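PDB 1ZCH: FMN reductase [NAD(P)H] from Bacillus subtilis, which uses NADH or NADPH to reduce FMN and also reduces nitroaromatic compounds, quinones, chromates and azo dyes. Local coordinates for the interface of chains A and B. Numbering follows the deposited sequence. Chains: chain A/B, Hypothetical oxidoreductase ycnD.

Contact 1: the interface of chains A and B. Residues chain A 40-41, 45, 83, 100, 105, 109; chain B 139, 228, 232-233.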
loop_
_atom_site.group_PDB
_atom_site.type_symbol
_atom_site.label_atom_id
_atom_site.label_comp_id
_atom_site.label_asym_id
_atom_site.label_seq_id
_atom_site.Cartn_x
_atom_site.Cartn_y
_atom_site.Cartn_z
ATOM N N SER A 40 -0.632 -8.498 -6.078
ATOM C CA SER A 40 -1.407 -8.717 -7.297
ATOM C C SER A 40 -0.821 -9.872 -8.117
ATOM O O SER A 40 0.372 -9.867 -8.444
ATOM C CB SER A 40 -1.444 -7.429 -8.121
ATOM O OG SER A 40 -2.386 -7.526 -9.173
ATOM N N ILE A 41 -1.679 -10.844 -8.438
ATOM C CA ILE A 41 -1.339 -12.064 -9.186
ATOM C C ILE A 41 -0.091 -12.766 -8.648
ATOM O O ILE A 41 0.601 -13.478 -9.380
ATOM C CB ILE A 41 -1.143 -11.807 -10.721
ATOM C CG1 ILE A 41 0.171 -11.070 -10.993
ATOM C CG2 ILE A 41 -2.321 -11.013 -11.270
ATOM C CD1 ILE A 41 0.532 -11.005 -12.466
ATOM N N GLN A 45 5.356 -7.469 -6.748
ATOM C CA GLN A 45 5.909 -6.292 -7.403
ATOM C C GLN A 45 6.537 -5.232 -6.492
ATOM O O GLN A 45 6.402 -4.028 -6.735
ATOM C CB GLN A 45 4.827 -5.654 -8.284
ATOM C CG GLN A 45 4.587 -6.381 -9.613
ATOM C CD GLN A 45 3.537 -7.490 -9.562
ATOM O OE1 GLN A 45 3.411 -8.268 -10.508
ATOM N NE2 GLN A 45 2.769 -7.556 -8.475
ATOM N N PHE A 83 9.218 -4.066 -11.403
ATOM C CA PHE A 83 8.728 -4.820 -12.554
ATOM C C PHE A 83 9.948 -5.338 -13.319
ATOM O O PHE A 83 9.848 -5.756 -14.476
ATOM C CB PHE A 83 7.842 -3.942 -13.450
ATOM C CG PHE A 83 6.397 -3.916 -13.026
ATOM C CD1 PHE A 83 5.490 -4.833 -13.545
ATOM C CD2 PHE A 83 5.955 -3.003 -12.069
ATOM C CE1 PHE A 83 4.155 -4.847 -13.118
ATOM C CE2 PHE A 83 4.626 -3.008 -11.633
ATOM C CZ PHE A 83 3.726 -3.931 -12.158
ATOM N N ILE A 100 2.674 -4.428 -19.833
ATOM C CA ILE A 100 2.004 -3.859 -18.670
ATOM C C ILE A 100 2.644 -2.532 -18.250
ATOM O O ILE A 100 1.956 -1.620 -17.785
ATOM C CB ILE A 100 2.006 -4.866 -17.475
ATOM C CG1 ILE A 100 1.030 -4.396 -16.391
ATOM C CG2 ILE A 100 3.412 -5.017 -16.905
ATOM C CD1 ILE A 100 -0.419 -4.322 -16.856
ATOM N N GLU A 105 -1.524 1.273 -15.264
ATOM C CA GLU A 105 -1.976 0.134 -14.468
ATOM C C GLU A 105 -0.781 -0.470 -13.724
ATOM O O GLU A 105 -0.900 -0.871 -12.566
ATOM C CB GLU A 105 -2.630 -0.923 -15.367
ATOM C CG GLU A 105 -2.874 -2.290 -14.711
ATOM C CD GLU A 105 -3.801 -2.244 -13.497
ATOM O OE1 GLU A 105 -4.469 -1.212 -13.267
ATOM O OE2 GLU A 105 -3.870 -3.262 -12.771
ATOM N N VAL A 109 -0.326 -1.019 -9.751
ATOM C CA VAL A 109 0.001 -2.340 -9.204
ATOM C C VAL A 109 1.221 -2.248 -8.287
ATOM O O VAL A 109 1.210 -2.758 -7.165
ATOM C CB VAL A 109 0.298 -3.369 -10.330
ATOM C CG1 VAL A 109 0.888 -4.648 -9.733
ATOM C CG2 VAL A 109 -0.987 -3.693 -11.083
ATOM N N ARG B 139 -10.639 -2.341 -10.849
ATOM C CA ARG B 139 -10.120 -1.362 -11.792
ATOM C C ARG B 139 -10.474 -1.713 -13.242
ATOM O O ARG B 139 -10.116 -0.981 -14.163
ATOM C CB ARG B 139 -8.597 -1.228 -11.646
ATOM C CG ARG B 139 -8.143 -0.758 -10.263
ATOM C CD ARG B 139 -6.794 -0.042 -10.325
ATOM N NE ARG B 139 -5.673 -0.925 -10.638
ATOM C CZ ARG B 139 -4.938 -1.564 -9.731
ATOM N NH1 ARG B 139 -5.205 -1.424 -8.437
ATOM N NH2 ARG B 139 -3.919 -2.326 -10.112
ATOM N N TYR B 228 1.197 -10.167 -18.134
ATOM C CA TYR B 228 1.835 -8.924 -18.540
ATOM C C TYR B 228 2.261 -8.745 -19.993
ATOM O O TYR B 228 2.862 -7.728 -20.332
ATOM C CB TYR B 228 3.019 -8.641 -17.602
ATOM C CG TYR B 228 2.609 -8.452 -16.150
ATOM C CD1 TYR B 228 1.303 -8.077 -15.815
ATOM C CD2 TYR B 228 3.535 -8.597 -15.114
ATOM C CE1 TYR B 228 0.932 -7.849 -14.487
ATOM C CE2 TYR B 228 3.172 -8.367 -13.781
ATOM C CZ TYR B 228 1.869 -7.993 -13.479
ATOM O OH TYR B 228 1.503 -7.749 -12.171
ATOM N N TYR B 232 -3.472 -5.104 -19.956
ATOM C CA TYR B 232 -4.843 -5.544 -19.733
ATOM C C TYR B 232 -5.858 -4.461 -19.368
ATOM O O TYR B 232 -7.040 -4.605 -19.676
ATOM C CB TYR B 232 -4.867 -6.711 -18.725
ATOM C CG TYR B 232 -4.253 -6.445 -17.361
ATOM C CD1 TYR B 232 -4.913 -5.662 -16.424
ATOM C CD2 TYR B 232 -3.026 -7.013 -16.997
ATOM C CE1 TYR B 232 -4.384 -5.445 -15.158
ATOM C CE2 TYR B 232 -2.481 -6.801 -15.722
ATOM C CZ TYR B 232 -3.173 -6.013 -14.808
ATOM O OH TYR B 232 -2.675 -5.786 -13.539
ATOM N N TYR B 233 -5.409 -3.385 -18.727
ATOM C CA TYR B 233 -6.292 -2.263 -18.381
ATOM C C TYR B 233 -5.685 -0.995 -18.986
ATOM O O TYR B 233 -4.992 -0.242 -18.303
ATOM C CB TYR B 233 -6.412 -2.076 -16.858
ATOM C CG TYR B 233 -7.168 -3.158 -16.112
ATOM C CD1 TYR B 233 -8.089 -3.983 -16.761
ATOM C CD2 TYR B 233 -6.975 -3.341 -14.742
ATOM C CE1 TYR B 233 -8.793 -4.965 -16.063
ATOM C CE2 TYR B 233 -7.673 -4.313 -14.036
ATOM C CZ TYR B 233 -8.578 -5.123 -14.699
ATOM O OH TYR B 233 -9.261 -6.086 -13.990
HETATM O O HOH W 1 -1.276 -7.382 -11.592
HETATM O O HOH W 2 -2.928 1.495 -17.866
#

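Contact 2: the interface of chains A and B. Residues chain A 32-33, 36, 120, 123-124, 127; chain B 4-5, 8-9.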
loop_
_atom_site.group_PDB
_atom_site.type_symbol
_atom_site.label_atom_id
_atom_site.label_comp_id
_atom_site.label_asym_id
_atom_site.label_seq_id
_atom_site.Cartn_x
_atom_site.Cartn_y
_atom_site.Cartn_z
ATOM N N GLU A 32 10.034 -11.483 6.416
ATOM C CA GLU A 32 9.192 -12.655 6.194
ATOM C C GLU A 32 7.734 -12.224 6.193
ATOM O O GLU A 32 6.930 -12.718 5.407
ATOM C CB GLU A 32 9.404 -13.683 7.311
ATOM C CG GLU A 32 10.770 -14.349 7.329
ATOM C CD GLU A 32 10.966 -15.226 8.555
ATOM O OE1 GLU A 32 10.074 -16.053 8.842
ATOM O OE2 GLU A 32 12.010 -15.091 9.230
ATOM N N ALA A 33 7.394 -11.304 7.090
ATOM C CA ALA A 33 6.028 -10.808 7.181
ATOM C C ALA A 33 5.666 -10.105 5.872
ATOM O O ALA A 33 4.583 -10.315 5.322
ATOM C CB ALA A 33 5.900 -9.845 8.351
ATOM N N SER A 36 5.163 -12.556 3.046
ATOM C CA SER A 36 3.962 -13.359 3.260
ATOM C C SER A 36 2.648 -12.648 2.942
ATOM O O SER A 36 1.608 -13.293 2.812
ATOM C CB SER A 36 3.930 -13.865 4.704
ATOM O OG SER A 36 5.049 -14.694 4.976
ATOM N N THR A 120 2.679 -3.665 6.174
ATOM C CA THR A 120 2.951 -4.942 6.815
ATOM C C THR A 120 4.256 -4.882 7.605
ATOM O O THR A 120 4.336 -5.404 8.717
ATOM C CB THR A 120 3.027 -6.078 5.773
ATOM O OG1 THR A 120 1.791 -6.139 5.049
ATOM C CG2 THR A 120 3.266 -7.418 6.454
ATOM N N ALA A 123 3.718 -2.875 10.785
ATOM C CA ALA A 123 3.023 -3.681 11.780
ATOM C C ALA A 123 3.965 -4.686 12.445
ATOM O O ALA A 123 3.971 -4.838 13.669
ATOM C CB ALA A 123 1.858 -4.412 11.129
ATOM N N ALA A 124 4.765 -5.367 11.634
ATOM C CA ALA A 124 5.705 -6.361 12.146
ATOM C C ALA A 124 6.765 -5.752 13.060
ATOM O O ALA A 124 6.980 -6.220 14.184
ATOM C CB ALA A 124 6.384 -7.084 10.977
ATOM N N SER A 127 5.511 -4.542 16.418
ATOM C CA SER A 127 5.114 -5.633 17.309
ATOM C C SER A 127 6.346 -6.149 18.062
ATOM O O SER A 127 6.229 -6.779 19.114
ATOM C CB SER A 127 4.479 -6.786 16.520
ATOM O OG SER A 127 5.456 -7.572 15.850
ATOM N N VAL B 4 1.794 -11.397 16.564
ATOM C CA VAL B 4 1.653 -10.579 15.367
ATOM C C VAL B 4 2.424 -11.187 14.201
ATOM O O VAL B 4 1.875 -11.374 13.121
ATOM C CB VAL B 4 2.154 -9.142 15.607
ATOM C CG1 VAL B 4 2.046 -8.329 14.327
ATOM C CG2 VAL B 4 1.333 -8.490 16.715
ATOM N N ILE B 5 3.698 -11.497 14.423
ATOM C CA ILE B 5 4.526 -12.081 13.375
ATOM C C ILE B 5 3.958 -13.430 12.944
ATOM O O ILE B 5 3.944 -13.759 11.760
ATOM C CB ILE B 5 5.984 -12.281 13.848
ATOM C CG1 ILE B 5 6.579 -10.946 14.299
ATOM C CG2 ILE B 5 6.820 -12.861 12.717
ATOM C CD1 ILE B 5 6.687 -9.908 13.201
ATOM N N LEU B 8 0.922 -12.702 10.693
ATOM C CA LEU B 8 1.330 -12.162 9.394
ATOM C C LEU B 8 1.967 -13.203 8.477
ATOM O O LEU B 8 1.680 -13.242 7.276
ATOM C CB LEU B 8 2.314 -10.999 9.583
ATOM C CG LEU B 8 1.739 -9.745 10.246
ATOM C CD1 LEU B 8 2.850 -8.725 10.473
ATOM C CD2 LEU B 8 0.645 -9.160 9.366
ATOM N N THR B 9 2.829 -14.042 9.037
ATOM C CA THR B 9 3.511 -15.055 8.244
ATOM C C THR B 9 2.672 -16.291 7.923
ATOM O O THR B 9 3.119 -17.168 7.187
ATOM C CB THR B 9 4.840 -15.488 8.919
ATOM O OG1 THR B 9 4.577 -16.025 10.222
ATOM C CG2 THR B 9 5.768 -14.288 9.065
HETATM O O HOH W 3 1.890 -10.862 5.878
HETATM O O HOH W 4 5.709 -17.486 5.668
#

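Contact 1: the interface of chains A and B
Where the first turns of helix 104-127 of one subunit meet the end of helix 220-228, the loop after it and the 3-10 turn 136-139 of the other, A:Glu105 sits among B:Arg139, B:Tyr232 and B:Tyr233 in the homodimer interface. B:Arg139 takes the carboxylate side-on in a salt bridge. Its NE lies 2.9 Å from A:Glu105 OE1, on the syn lone pair and nearly in the guanidinium plane. B:Arg139 NH2 reaches A:Glu105 OE2 at 2.8 Å from above the carboxylate. The carboxylate and guanidinium planes are turned 40° apart. The phenol B:Tyr232 OH donates to the anti lone pair of A:Glu105 OE2 at 2.9 Å, so this oxygen accepts from two donors of the partner. The A:Glu105 chain, bent at CG (chi2 61°), lays CG over the rim of the B:Tyr232 face, near CE1, on the same side as A:Ile100 CD1, and the rim of B:Tyr233 meets the carboxylate edge-on at OE1. A glutamine here would probably leave the B:Arg139 guanidinium without its countercharge and one of its acceptors, and so weaken its hold on the other subunit.

Alongside B:Tyr232, B:Tyr228 pushes its ring into chain A in much the same direction. Its OH donates to the side-chain carbonyl A:Gln45 OE1 at 2.6 Å, from well above the amide plane. A:Ile41 CD1 meets the same tip at CZ, A:Phe83 CE1 comes up at CE2 with its side chain roughly perpendicular, and A:Ile100 CG2 lies over one ring face. The other branch of A:Ile100 sends CD1 over the face of B:Tyr232, 3.9 Å from the ring centroid, so one isoleucine packs against both tyrosines. Water 1 joins the two phenol oxygens to A:Ser40 OG, and water 2 links A:Glu105 N to B:Tyr233 O. Together these contacts probably help fasten the two subunits of the homodimer.

Contact 2: the interface of chains A and B
B:Leu8 and A:Ala33 meet at the apolar centre, where the isobutyl group of the leucine reaches between two helices of chain A. Its CD1 lies 3.9 Å from A:Ala33 CB on helix 24-36 and equally far from A:Ala124 CB on helix 104-127. With CG anti to the carbonyl carbon (chi1 -66°) and the chain extended to CD1 (chi2 175°), that methyl is carried to both alanines, whose small side chains probably allow the partner helix to come close.

One turn back, B:Ile5 CD1 meets A:Ala124 CB at 3.6 Å, roughly at right angles to the approach of B:Leu8 CD1. B:Val4 packs against A:Ser127 by its branch point: CB to CB is 3.4 Å, a snug contact, with both valine methyls spread around the serine CB. A:Ser127 OG turns back to its own helix and donates to A:Ala124 O at 2.6 Å, which satisfies the hydroxyl within this apolar patch.

At the opposite end, B:Thr9 lays its methyl CG2 along the backbone of A:Ala33 and beside A:Glu32 CB. Its hydroxyl OG1, between the backbone N and the carbonyl carbon (chi1 60°), donates to B:Ile5 O and leaves the methyl to face chain A. A:Ser36 likewise bonds to A:Glu32 O through OG.

No direct polar bond crosses here; water carries the rim. Water 3 lies 2.8 Å from both A:Ala33 O and B:Leu8 O, and water 4 joins A:Ser36 OG to B:Thr9 O. The short N-terminal helix 3-9 of one subunit thus docks across the end of helix 24-36 and the C-terminal half of helix 104-127 of the other.

About 24 Å separates the C-alpha centres of contact 1 and contact 2, and helix 104-127 of chain A runs through both: its first turns serve contact 1 and its last turns contact 2. Chain B brings its N-terminal helix to contact 2 and, to contact 1, a 3-10 turn and residues late in the sequence, so distant parts of one subunit reach along the same helix of the other. The characters differ, salt-bridged and aromatic in contact 1, apolar with a watered rim in contact 2. The two-fold repeats each with the chains exchanged, which would help hold the homodimer together from both sides.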